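Envelope glycoprotein E (Human herpesvirus 1, PDB 2GIY) forms with gI the viral receptor for the Fc part of host IgG, bound through this C-terminal ectodomain domain, and is required for cell-to-cell spread. Local coordinates at residues F135-C148 against W159-A173. Residues are numbered along the deposited sequence; the frame is centred on the assembly and turned at random.
Sequences FRDASPQHSGLYLC and WGHITISTAAQYRNA
I164 sets its CD1 methyl over one face of the Y146 ring, a CH-pi contact 4.0 Å from the ring centroid, and the same methyl meets F135 CZ at 4.0 Å. With CG1 beside its backbone N (chi1 -56°), I164 crosses the tyrosine at about a right angle. Y146 OH donates to H142 O at 2.6 Å, the tyrosine corner of Ig V domains in form, tying strand 144-148 to the turn before it. On the opposite face of the sheet L145 CD1 meets T163 OG1 and A173 CB, L147 CD1 rests on H161 CB, and I65 packs against L145 and H161. Between the faces, G144, Y146 and C148 pair with I164, I162 and G160 as antiparallel hydrogen-bonded pairs, two bonds each. At the polar edge Q169 OE1 accepts from two hydroxyls: T166 OG1 on an in-plane lone pair and S143 OG at 2.6 Å, from above the amide plane. Q169 NE2 donates to P140 O at 3.1 Å, across that carbonyl from S143 N. S143 OG in turn accepts from T166 N at 3.3 Å. Held through both amide atoms, Q169 has its flip state fixed and pins the turn at 166-169 to the 3-10 segment 140-142.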
loop_
_atom_site.group_PDB
_atom_site.type_symbol
_atom_site.label_atom_id
_atom_site.label_comp_id
_atom_site.label_asym_id
_atom_site.label_seq_id
_atom_site.Cartn_x
_atom_site.Cartn_y
_atom_site.Cartn_z
ATOM N N PHE A 135 -12.915 -9.606 -18.470
ATOM C CA PHE A 135 -12.526 -9.875 -19.850
ATOM C C PHE A 135 -13.228 -11.144 -20.330
ATOM O O PHE A 135 -13.024 -12.223 -19.771
ATOM C CB PHE A 135 -11.007 -10.061 -19.950
ATOM C CG PHE A 135 -10.215 -8.843 -19.549
ATOM C CD1 PHE A 135 -10.103 -8.474 -18.211
ATOM C CD2 PHE A 135 -9.577 -8.067 -20.514
ATOM C CE1 PHE A 135 -9.364 -7.349 -17.840
ATOM C CE2 PHE A 135 -8.836 -6.941 -20.151
ATOM C CZ PHE A 135 -8.731 -6.584 -18.811
ATOM N N ARG A 136 -14.061 -11.004 -21.356
ATOM C CA ARG A 136 -14.800 -12.134 -21.918
ATOM C C ARG A 136 -14.147 -12.558 -23.229
ATOM O O ARG A 136 -13.814 -11.711 -24.059
ATOM C CB ARG A 136 -16.262 -11.743 -22.182
ATOM C CG ARG A 136 -17.146 -11.618 -20.940
ATOM C CD ARG A 136 -16.731 -10.467 -20.030
ATOM N NE ARG A 136 -17.603 -10.371 -18.855
ATOM C CZ ARG A 136 -18.853 -9.917 -18.881
ATOM N NH1 ARG A 136 -19.389 -9.502 -20.023
ATOM N NH2 ARG A 136 -19.575 -9.888 -17.767
ATOM N N ASP A 137 -13.973 -13.863 -23.411
ATOM C CA ASP A 137 -13.344 -14.401 -24.614
ATOM C C ASP A 137 -12.071 -13.604 -24.900
ATOM O O ASP A 137 -11.834 -13.155 -26.022
ATOM C CB ASP A 137 -14.312 -14.313 -25.799
ATOM C CG ASP A 137 -13.866 -15.155 -26.983
ATOM O OD1 ASP A 137 -13.069 -16.094 -26.778
ATOM O OD2 ASP A 137 -14.322 -14.889 -28.113
ATOM N N ALA A 138 -11.263 -13.442 -23.856
ATOM C CA ALA A 138 -10.014 -12.691 -23.920
ATOM C C ALA A 138 -9.158 -13.060 -25.126
ATOM O O ALA A 138 -9.078 -14.224 -25.516
ATOM C CB ALA A 138 -9.220 -12.905 -22.632
ATOM N N SER A 139 -8.525 -12.055 -25.722
ATOM C CA SER A 139 -7.665 -12.280 -26.877
ATOM C C SER A 139 -6.386 -11.476 -26.691
ATOM O O SER A 139 -6.288 -10.656 -25.781
ATOM C CB SER A 139 -8.372 -11.859 -28.174
ATOM O OG SER A 139 -8.338 -10.450 -28.353
ATOM N N PRO A 140 -5.378 -11.713 -27.542
ATOM C CA PRO A 140 -4.116 -10.977 -27.421
ATOM C C PRO A 140 -4.272 -9.454 -27.421
ATOM O O PRO A 140 -3.402 -8.740 -26.919
ATOM C CB PRO A 140 -3.313 -11.484 -28.616
ATOM C CG PRO A 140 -3.778 -12.904 -28.737
ATOM C CD PRO A 140 -5.275 -12.768 -28.567
ATOM N N GLN A 141 -5.383 -8.958 -27.969
ATOM C CA GLN A 141 -5.629 -7.515 -28.030
ATOM C C GLN A 141 -5.755 -6.908 -26.627
ATOM O O GLN A 141 -5.546 -5.708 -26.439
ATOM C CB GLN A 141 -6.921 -7.227 -28.811
ATOM C CG GLN A 141 -8.182 -7.308 -27.941
ATOM C CD GLN A 141 -9.470 -7.446 -28.730
ATOM O OE1 GLN A 141 -9.751 -8.499 -29.305
ATOM N NE2 GLN A 141 -10.264 -6.381 -28.761
ATOM N N HIS A 142 -6.103 -7.740 -25.650
ATOM C CA HIS A 142 -6.281 -7.276 -24.271
ATOM C C HIS A 142 -4.996 -7.229 -23.447
ATOM O O HIS A 142 -4.983 -6.671 -22.353
ATOM C CB HIS A 142 -7.295 -8.170 -23.549
ATOM C CG HIS A 142 -8.666 -8.128 -24.145
ATOM N ND1 HIS A 142 -9.341 -9.263 -24.540
ATOM C CD2 HIS A 142 -9.493 -7.088 -24.405
ATOM C CE1 HIS A 142 -10.525 -8.924 -25.017
ATOM N NE2 HIS A 142 -10.642 -7.610 -24.946
ATOM N N SER A 143 -3.921 -7.812 -23.966
ATOM C CA SER A 143 -2.657 -7.844 -23.244
ATOM C C SER A 143 -2.041 -6.461 -23.067
ATOM O O SER A 143 -2.026 -5.654 -23.997
ATOM C CB SER A 143 -1.670 -8.762 -23.968
ATOM O OG SER A 143 -2.189 -10.087 -24.044
ATOM N N GLY A 144 -1.533 -6.196 -21.868
ATOM C CA GLY A 144 -0.913 -4.912 -21.611
ATOM C C GLY A 144 -0.691 -4.661 -20.137
ATOM O O GLY A 144 -0.915 -5.543 -19.303
ATOM N N LEU A 145 -0.238 -3.456 -19.815
ATOM C CA LEU A 145 -0.000 -3.088 -18.431
ATOM C C LEU A 145 -1.155 -2.216 -17.969
ATOM O O LEU A 145 -1.405 -1.146 -18.533
ATOM C CB LEU A 145 1.319 -2.327 -18.298
ATOM C CG LEU A 145 1.609 -1.723 -16.921
ATOM C CD1 LEU A 145 1.646 -2.822 -15.869
ATOM C CD2 LEU A 145 2.934 -0.973 -16.960
ATOM N N TYR A 146 -1.862 -2.685 -16.947
ATOM C CA TYR A 146 -2.997 -1.953 -16.402
ATOM C C TYR A 146 -2.676 -1.366 -15.036
ATOM O O TYR A 146 -2.055 -2.018 -14.200
ATOM C CB TYR A 146 -4.212 -2.881 -16.265
ATOM C CG TYR A 146 -4.779 -3.375 -17.577
ATOM C CD1 TYR A 146 -4.077 -4.289 -18.365
ATOM C CD2 TYR A 146 -6.008 -2.909 -18.043
ATOM C CE1 TYR A 146 -4.585 -4.726 -19.588
ATOM C CE2 TYR A 146 -6.525 -3.343 -19.266
ATOM C CZ TYR A 146 -5.808 -4.250 -20.030
ATOM O OH TYR A 146 -6.322 -4.686 -21.228
ATOM N N LEU A 147 -3.101 -0.126 -14.823
ATOM C CA LEU A 147 -2.910 0.544 -13.548
ATOM C C LEU A 147 -4.276 0.966 -13.023
ATOM O O LEU A 147 -5.122 1.457 -13.777
ATOM C CB LEU A 147 -2.028 1.793 -13.698
ATOM C CG LEU A 147 -0.523 1.632 -13.443
ATOM C CD1 LEU A 147 0.091 0.720 -14.494
ATOM C CD2 LEU A 147 0.152 3.004 -13.461
ATOM N N CYS A 148 -4.495 0.747 -11.737
ATOM C CA CYS A 148 -5.735 1.149 -11.100
ATOM C C CYS A 148 -5.307 2.257 -10.151
ATOM O O CYS A 148 -4.469 2.037 -9.275
ATOM C CB CYS A 148 -6.358 -0.013 -10.325
ATOM S SG CYS A 148 -7.944 0.433 -9.558
ATOM N N TRP A 159 -2.628 3.407 -5.527
ATOM C CA TRP A 159 -2.539 2.916 -6.896
ATOM C C TRP A 159 -1.883 1.547 -6.913
ATOM O O TRP A 159 -1.199 1.153 -5.962
ATOM C CB TRP A 159 -1.754 3.882 -7.801
ATOM C CG TRP A 159 -0.264 3.886 -7.581
ATOM C CD1 TRP A 159 0.429 4.620 -6.659
ATOM C CD2 TRP A 159 0.710 3.113 -8.295
ATOM N NE1 TRP A 159 1.777 4.352 -6.757
ATOM C CE2 TRP A 159 1.975 3.430 -7.751
ATOM C CE3 TRP A 159 0.637 2.181 -9.339
ATOM C CZ2 TRP A 159 3.161 2.847 -8.219
ATOM C CZ3 TRP A 159 1.817 1.602 -9.804
ATOM C CH2 TRP A 159 3.059 1.938 -9.242
ATOM N N GLY A 160 -2.114 0.815 -7.995
ATOM C CA GLY A 160 -1.525 -0.498 -8.131
ATOM C C GLY A 160 -1.435 -0.844 -9.599
ATOM O O GLY A 160 -2.063 -0.183 -10.432
ATOM N N HIS A 161 -0.645 -1.858 -9.929
ATOM C CA HIS A 161 -0.516 -2.268 -11.318
ATOM C C HIS A 161 -0.728 -3.765 -11.482
ATOM O O HIS A 161 -0.461 -4.554 -10.567
ATOM C CB HIS A 161 0.859 -1.879 -11.877
ATOM C CG HIS A 161 2.008 -2.572 -11.207
ATOM N ND1 HIS A 161 2.464 -2.222 -9.954
ATOM C CD2 HIS A 161 2.792 -3.597 -11.618
ATOM C CE1 HIS A 161 3.480 -3.000 -9.622
ATOM N NE2 HIS A 161 3.698 -3.845 -10.615
ATOM N N ILE A 162 -1.227 -4.141 -12.655
ATOM C CA ILE A 162 -1.466 -5.533 -12.991
ATOM C C ILE A 162 -1.096 -5.748 -14.449
ATOM O O ILE A 162 -1.638 -5.080 -15.328
ATOM C CB ILE A 162 -2.955 -5.929 -12.870
ATOM C CG1 ILE A 162 -3.522 -5.513 -11.515
ATOM C CG2 ILE A 162 -3.096 -7.441 -13.049
ATOM C CD1 ILE A 162 -5.014 -5.770 -11.401
ATOM N N THR A 163 -0.156 -6.652 -14.710
ATOM C CA THR A 163 0.187 -6.956 -16.087
ATOM C C THR A 163 -0.764 -8.084 -16.456
ATOM O O THR A 163 -0.695 -9.190 -15.906
ATOM C CB THR A 163 1.646 -7.432 -16.242
ATOM O OG1 THR A 163 2.536 -6.347 -15.957
ATOM C CG2 THR A 163 1.896 -7.902 -17.670
ATOM N N ILE A 164 -1.675 -7.784 -17.370
ATOM C CA ILE A 164 -2.673 -8.743 -17.812
ATOM C C ILE A 164 -2.346 -9.133 -19.238
ATOM O O ILE A 164 -2.455 -8.312 -20.149
ATOM C CB ILE A 164 -4.071 -8.115 -17.767
ATOM C CG1 ILE A 164 -4.342 -7.588 -16.356
ATOM C CG2 ILE A 164 -5.125 -9.141 -18.183
ATOM C CD1 ILE A 164 -5.675 -6.856 -16.208
ATOM N N SER A 165 -1.953 -10.383 -19.446
ATOM C CA SER A 165 -1.602 -10.787 -20.802
ATOM C C SER A 165 -1.374 -12.269 -21.003
ATOM O O SER A 165 -1.447 -13.066 -20.065
ATOM C CB SER A 165 -0.347 -10.045 -21.240
ATOM O OG SER A 165 0.735 -10.364 -20.396
ATOM N N THR A 166 -1.109 -12.627 -22.255
ATOM C CA THR A 166 -0.820 -14.005 -22.608
ATOM C C THR A 166 0.648 -14.194 -22.249
ATOM O O THR A 166 1.374 -13.216 -22.065
ATOM C CB THR A 166 -1.011 -14.259 -24.113
ATOM O OG1 THR A 166 -0.091 -13.447 -24.860
ATOM C CG2 THR A 166 -2.433 -13.926 -24.531
ATOM N N ALA A 167 1.086 -15.443 -22.150
ATOM C CA ALA A 167 2.467 -15.729 -21.794
ATOM C C ALA A 167 3.472 -15.145 -22.788
ATOM O O ALA A 167 4.479 -14.562 -22.394
ATOM C CB ALA A 167 2.665 -17.237 -21.671
ATOM N N ALA A 168 3.190 -15.297 -24.074
ATOM C CA ALA A 168 4.082 -14.808 -25.118
ATOM C C ALA A 168 4.265 -13.290 -25.112
ATOM O O ALA A 168 5.354 -12.792 -25.393
ATOM C CB ALA A 168 3.572 -15.266 -26.484
ATOM N N GLN A 169 3.202 -12.563 -24.779
ATOM C CA GLN A 169 3.245 -11.103 -24.761
ATOM C C GLN A 169 3.696 -10.517 -23.432
ATOM O O GLN A 169 4.010 -9.329 -23.345
ATOM C CB GLN A 169 1.864 -10.541 -25.085
ATOM C CG GLN A 169 1.336 -10.926 -26.450
ATOM C CD GLN A 169 -0.136 -10.605 -26.597
ATOM O OE1 GLN A 169 -0.990 -11.289 -26.027
ATOM N NE2 GLN A 169 -0.442 -9.555 -27.348
ATOM N N TYR A 170 3.725 -11.352 -22.401
ATOM C CA TYR A 170 4.110 -10.907 -21.070
ATOM C C TYR A 170 5.503 -10.295 -20.956
ATOM O O TYR A 170 6.492 -10.859 -21.434
ATOM C CB TYR A 170 4.014 -12.073 -20.074
ATOM C CG TYR A 170 4.362 -11.670 -18.660
ATOM C CD1 TYR A 170 3.396 -11.139 -17.807
ATOM C CD2 TYR A 170 5.669 -11.770 -18.191
ATOM C CE1 TYR A 170 3.726 -10.714 -16.521
ATOM C CE2 TYR A 170 6.013 -11.345 -16.910
ATOM C CZ TYR A 170 5.038 -10.820 -16.083
ATOM O OH TYR A 170 5.376 -10.390 -14.821
ATOM N N ARG A 171 5.564 -9.139 -20.302
ATOM C CA ARG A 171 6.816 -8.449 -20.046
ATOM C C ARG A 171 6.752 -7.962 -18.605
ATOM O O ARG A 171 5.760 -7.362 -18.184
ATOM C CB ARG A 171 7.001 -7.257 -20.990
ATOM C CG ARG A 171 7.105 -7.636 -22.459
ATOM C CD ARG A 171 8.366 -8.435 -22.771
ATOM N NE ARG A 171 8.474 -8.674 -24.208
ATOM C CZ ARG A 171 7.796 -9.607 -24.868
ATOM N NH1 ARG A 171 6.960 -10.405 -24.220
ATOM N NH2 ARG A 171 7.934 -9.728 -26.183
ATOM N N ASN A 172 7.805 -8.236 -17.846
ATOM C CA ASN A 172 7.868 -7.830 -16.451
ATOM C C ASN A 172 7.719 -6.318 -16.317
ATOM O O ASN A 172 8.268 -5.563 -17.119
ATOM C CB ASN A 172 9.209 -8.254 -15.849
ATOM C CG ASN A 172 9.315 -7.932 -14.375
ATOM O OD1 ASN A 172 8.171 -7.773 -13.718
ATOM N ND2 ASN A 172 10.413 -7.840 -13.828
ATOM N N ALA A 173 6.976 -5.884 -15.302
ATOM C CA ALA A 173 6.784 -4.463 -15.039
ATOM C C ALA A 173 7.602 -4.097 -13.805
ATOM O O ALA A 173 7.517 -4.767 -12.776
ATOM C CB ALA A 173 5.305 -4.158 -14.796
#